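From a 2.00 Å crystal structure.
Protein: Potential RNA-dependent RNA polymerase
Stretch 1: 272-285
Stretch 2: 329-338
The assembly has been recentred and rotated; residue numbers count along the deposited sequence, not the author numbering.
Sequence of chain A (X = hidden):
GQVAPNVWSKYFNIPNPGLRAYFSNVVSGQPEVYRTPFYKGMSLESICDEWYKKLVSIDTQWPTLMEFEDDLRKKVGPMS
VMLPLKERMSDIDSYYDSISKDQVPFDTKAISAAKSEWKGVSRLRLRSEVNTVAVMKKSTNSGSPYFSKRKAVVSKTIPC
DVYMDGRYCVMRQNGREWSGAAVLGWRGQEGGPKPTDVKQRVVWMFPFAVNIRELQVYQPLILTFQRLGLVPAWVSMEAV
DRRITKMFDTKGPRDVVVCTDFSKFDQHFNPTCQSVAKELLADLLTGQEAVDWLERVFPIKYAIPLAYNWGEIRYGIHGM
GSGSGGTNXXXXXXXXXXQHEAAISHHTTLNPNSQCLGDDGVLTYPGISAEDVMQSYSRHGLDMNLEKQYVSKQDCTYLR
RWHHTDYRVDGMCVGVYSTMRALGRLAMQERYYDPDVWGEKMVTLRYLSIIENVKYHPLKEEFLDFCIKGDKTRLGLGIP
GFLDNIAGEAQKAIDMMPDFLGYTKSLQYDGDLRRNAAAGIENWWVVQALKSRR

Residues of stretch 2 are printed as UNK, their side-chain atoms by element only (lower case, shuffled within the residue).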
# COMPACT_ATOMS: atom_id res chain seq x y z
N THR A 272 -6.18 16.08 -13.50
CA THR A 272 -5.50 15.69 -14.73
C THR A 272 -5.14 14.22 -14.70
O THR A 272 -5.44 13.47 -15.64
CB THR A 272 -4.27 16.58 -14.94
OG1 THR A 272 -4.68 17.95 -15.01
CG2 THR A 272 -3.57 16.22 -16.24
N CYS A 273 -4.53 13.77 -13.59
CA CYS A 273 -4.24 12.35 -13.41
C CYS A 273 -5.51 11.52 -13.45
O CYS A 273 -5.54 10.44 -14.06
CB CYS A 273 -3.51 12.11 -12.10
SG CYS A 273 -1.89 12.86 -12.01
N GLN A 274 -6.57 11.99 -12.78
CA GLN A 274 -7.82 11.25 -12.74
C GLN A 274 -8.39 11.03 -14.14
O GLN A 274 -8.91 9.95 -14.45
CB GLN A 274 -8.83 12.00 -11.86
CG GLN A 274 -8.45 12.11 -10.38
CD GLN A 274 -9.18 13.29 -9.68
OE1 GLN A 274 -10.32 13.61 -10.02
NE2 GLN A 274 -8.50 13.92 -8.71
N SER A 275 -8.30 12.04 -15.00
CA SER A 275 -8.88 11.88 -16.33
C SER A 275 -8.11 10.86 -17.15
O SER A 275 -8.69 10.23 -18.04
CB SER A 275 -8.96 13.22 -17.06
OG SER A 275 -7.65 13.68 -17.31
N VAL A 276 -6.81 10.68 -16.87
CA VAL A 276 -6.04 9.65 -17.56
C VAL A 276 -6.47 8.26 -17.09
O VAL A 276 -6.65 7.34 -17.89
CB VAL A 276 -4.53 9.85 -17.36
CG1 VAL A 276 -3.76 8.68 -17.99
CG2 VAL A 276 -4.07 11.17 -17.94
N ALA A 277 -6.61 8.09 -15.76
CA ALA A 277 -7.15 6.84 -15.24
C ALA A 277 -8.50 6.53 -15.88
O ALA A 277 -8.76 5.39 -16.26
CB ALA A 277 -7.31 6.91 -13.71
N LYS A 278 -9.36 7.54 -16.01
CA LYS A 278 -10.68 7.29 -16.56
C LYS A 278 -10.60 6.85 -18.01
O LYS A 278 -11.38 6.01 -18.46
CB LYS A 278 -11.55 8.54 -16.45
CG LYS A 278 -13.00 8.30 -16.84
CD LYS A 278 -13.81 9.59 -16.66
CE LYS A 278 -15.22 9.41 -17.18
NZ LYS A 278 -15.99 10.67 -17.03
N GLU A 279 -9.65 7.42 -18.77
CA GLU A 279 -9.50 7.05 -20.17
C GLU A 279 -9.00 5.62 -20.32
O GLU A 279 -9.46 4.87 -21.19
CB GLU A 279 -8.55 8.03 -20.88
CG GLU A 279 -8.52 7.78 -22.38
CD GLU A 279 -7.69 8.79 -23.16
OE1 GLU A 279 -7.43 9.90 -22.64
OE2 GLU A 279 -7.32 8.48 -24.31
N LEU A 280 -8.02 5.22 -19.50
CA LEU A 280 -7.52 3.85 -19.55
C LEU A 280 -8.61 2.86 -19.17
O LEU A 280 -8.75 1.80 -19.79
CB LEU A 280 -6.32 3.70 -18.62
CG LEU A 280 -5.12 4.58 -18.98
CD1 LEU A 280 -4.05 4.44 -17.90
CD2 LEU A 280 -4.58 4.19 -20.34
N LEU A 281 -9.37 3.17 -18.11
CA LEU A 281 -10.46 2.30 -17.69
C LEU A 281 -11.52 2.19 -18.78
O LEU A 281 -12.07 1.11 -19.02
CB LEU A 281 -11.08 2.81 -16.39
CG LEU A 281 -10.16 2.63 -15.19
CD1 LEU A 281 -10.81 3.26 -13.95
CD2 LEU A 281 -9.93 1.15 -14.99
N ALA A 282 -11.83 3.30 -19.44
CA ALA A 282 -12.83 3.25 -20.51
C ALA A 282 -12.36 2.37 -21.66
O ALA A 282 -13.17 1.68 -22.30
CB ALA A 282 -13.17 4.66 -20.99
N ASP A 283 -11.05 2.36 -21.93
CA ASP A 283 -10.50 1.45 -22.93
C ASP A 283 -10.66 -0.00 -22.51
O ASP A 283 -11.04 -0.86 -23.31
CB ASP A 283 -9.02 1.77 -23.18
CG ASP A 283 -8.45 0.99 -24.36
OD1 ASP A 283 -8.79 1.33 -25.51
OD2 ASP A 283 -7.69 0.03 -24.14
N LEU A 284 -10.36 -0.30 -21.24
CA LEU A 284 -10.39 -1.67 -20.75
C LEU A 284 -11.81 -2.22 -20.63
O LEU A 284 -12.02 -3.44 -20.72
CB LEU A 284 -9.69 -1.75 -19.39
CG LEU A 284 -8.16 -1.59 -19.39
CD1 LEU A 284 -7.63 -1.31 -17.98
CD2 LEU A 284 -7.54 -2.86 -19.91
N LEU A 285 -12.79 -1.35 -20.40
CA LEU A 285 -14.13 -1.80 -20.07
C LEU A 285 -15.00 -1.87 -21.33
O LEU A 285 -14.72 -1.25 -22.35
CB LEU A 285 -14.78 -0.85 -19.06
CG LEU A 285 -14.32 -0.97 -17.61
CD1 LEU A 285 -14.60 0.35 -16.90
CD2 LEU A 285 -15.06 -2.11 -16.92
N UNK A 329 -5.21 0.65 -8.23
CA UNK A 329 -5.42 0.44 -9.66
C UNK A 329 -5.27 1.75 -10.44
O UNK A 329 -4.50 1.82 -11.41
c UNK A 329 -6.79 -0.17 -9.91
N UNK A 330 -6.01 2.79 -10.04
CA UNK A 330 -5.96 4.06 -10.76
C UNK A 330 -4.54 4.59 -10.82
O UNK A 330 -4.07 5.07 -11.86
o UNK A 330 -9.12 5.86 -10.06
c UNK A 330 -6.86 5.12 -10.09
o UNK A 330 -8.74 3.86 -10.89
c UNK A 330 -8.34 4.92 -10.36
N UNK A 331 -3.85 4.55 -9.68
CA UNK A 331 -2.50 5.10 -9.58
C UNK A 331 -1.52 4.31 -10.42
O UNK A 331 -0.67 4.89 -11.11
c UNK A 331 -2.82 6.14 -7.31
c UNK A 331 -2.06 5.12 -8.12
o UNK A 331 -1.44 5.44 -5.50
c UNK A 331 -2.25 6.29 -5.92
o UNK A 331 -2.63 7.28 -5.25
N UNK A 332 -1.61 2.98 -10.38
CA UNK A 332 -0.67 2.13 -11.12
C UNK A 332 -0.83 2.30 -12.62
O UNK A 332 0.16 2.38 -13.37
o UNK A 332 -0.60 0.54 -9.31
c UNK A 332 0.07 -0.25 -11.49
c UNK A 332 -0.87 0.67 -10.71
N UNK A 333 -2.07 2.37 -13.09
CA UNK A 333 -2.34 2.59 -14.51
C UNK A 333 -1.75 3.92 -14.96
O UNK A 333 -1.09 4.00 -16.01
c UNK A 333 -4.09 0.26 -15.72
c UNK A 333 -4.59 1.24 -14.66
c UNK A 333 -3.85 2.56 -14.75
c UNK A 333 -6.08 1.52 -14.84
N UNK A 334 -1.98 4.99 -14.19
CA UNK A 334 -1.49 6.30 -14.58
C UNK A 334 0.03 6.38 -14.44
O UNK A 334 0.71 7.01 -15.26
c UNK A 334 -3.67 7.45 -14.12
c UNK A 334 -2.19 7.41 -13.77
c UNK A 334 -1.53 8.79 -14.04
N UNK A 335 0.58 5.75 -13.40
CA UNK A 335 2.04 5.71 -13.25
C UNK A 335 2.70 5.07 -14.47
O UNK A 335 3.76 5.54 -14.93
c UNK A 335 5.42 5.09 -10.01
c UNK A 335 2.37 4.93 -11.97
c UNK A 335 4.92 5.45 -12.11
n UNK A 335 4.12 4.87 -10.16
n UNK A 335 5.92 5.43 -11.18
c UNK A 335 3.77 5.10 -11.47
N UNK A 336 2.08 4.04 -15.04
CA UNK A 336 2.64 3.41 -16.23
C UNK A 336 2.65 4.39 -17.41
O UNK A 336 3.62 4.45 -18.16
n UNK A 336 5.68 -1.96 -18.93
c UNK A 336 5.43 -0.90 -18.17
c UNK A 336 1.89 2.13 -16.57
c UNK A 336 3.95 0.99 -17.57
n UNK A 336 4.34 -0.18 -18.37
c UNK A 336 2.48 1.37 -17.79
n UNK A 336 6.27 -0.57 -17.19
N UNK A 337 1.59 5.20 -17.55
CA UNK A 337 1.58 6.27 -18.56
C UNK A 337 2.74 7.24 -18.34
O UNK A 337 3.41 7.66 -19.29
c UNK A 337 0.26 8.16 -19.57
c UNK A 337 -0.90 6.03 -18.88
c UNK A 337 0.23 7.01 -18.56
N UNK A 338 2.97 7.63 -17.08
CA UNK A 338 4.09 8.53 -16.76
C UNK A 338 5.42 7.96 -17.25
O UNK A 338 6.26 8.68 -17.79
c UNK A 338 4.14 8.78 -15.25
c UNK A 338 3.08 9.67 -14.60
c UNK A 338 3.18 11.10 -15.13
c UNK A 338 3.26 9.65 -13.07

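Position 329 carries a single side-chain carbon, CB, which makes no contact with stretch 1; one carbon means alanine, Ala329, a small apolar residue in keeping with a buried position. Position 330 has two carbons, the second bearing two oxygens. Its CA-to-CB bond points sideways, but its end comes nearer stretch 1 and lies against Ala277 and Leu281. A short carboxylate is aspartate: Ala277 CB lies 4.0 Å from Asp330 CG, and Leu281 CD1 lies 3.7 Å from Asp330 OD1. Neither side chain offers a polar hydrogen, yet the buried carboxylate is satisfied, since both oxygens are hydrogen-bonded elsewhere in the structure.

At 331 a chain of three carbons ends in two oxygens, one methylene longer than aspartate: Glu331, buried and directed away from stretch 1. Position 332 has a CB carrying one oxygen and one carbon, out of reach of stretch 1, the mark of threonine; Thr332 OG1 finds its hydrogen bond with a residue flanking one of the stretches.

Position 333 has four carbons, forked at the second, and points toward stretch 1, where it meets Leu280, Leu281 and Leu284. This is leucine. Leu280 CD1 packs 3.7 Å from Leu333 CB, Leu281 CD2 lies 3.9 Å from Leu333 CD1, and Leu284 CD1 lies 4.5 Å from Leu333 CD2, so the side chain packs among three leucines of the first helix.

Position 334 has three carbons, forked at CB itself, and a branch carbon lies against Ala277 and Val276: valine. The compact Val334 sits close to the backbone of the other helix, with CG2 3.4 Å from Ala277 N and 3.7 Å from Ala277 CB. Val276 CG1 is 4.1 Å from Val334 CG2.

At 335, one carbon leads to a five-membered ring of three carbons and two nitrogens, beyond reach of stretch 1, hence His335, whose ND1 is hydrogen-bonded elsewhere. Position 336 has three carbons, a nitrogen, and a carbon with two more nitrogens, a guanidinium whose end leads away: Arg336, partly exposed, with its nitrogens hydrogen-bonded. Position 337 again branches at CB into two carbons, points toward stretch 1 and touches Leu280 and Val276. It is valine, Val337 CG2 lying 3.7 Å from Leu280 CD1 and 4.0 Å from Val276 CG1. Position 338, four carbons forked at the second and not touching stretch 1, is Leu338, an apolar residue suited to its buried place.

The two helices cross at 97°, their axes approaching to 8.9 Å, so contact is concentrated near the crossing. There Ala277 CA and Asp330 CA stand 5.4 Å apart, and the small alanine side chain leaves the backbones close. No hydrogen bond links the stretches; apolar packing dominates the 456 Å² they bury, with Leu333, Val334 and Val337 meeting the aliphatic face of the first helix.

Stretch 2 (329-338) ADETLVHRVL
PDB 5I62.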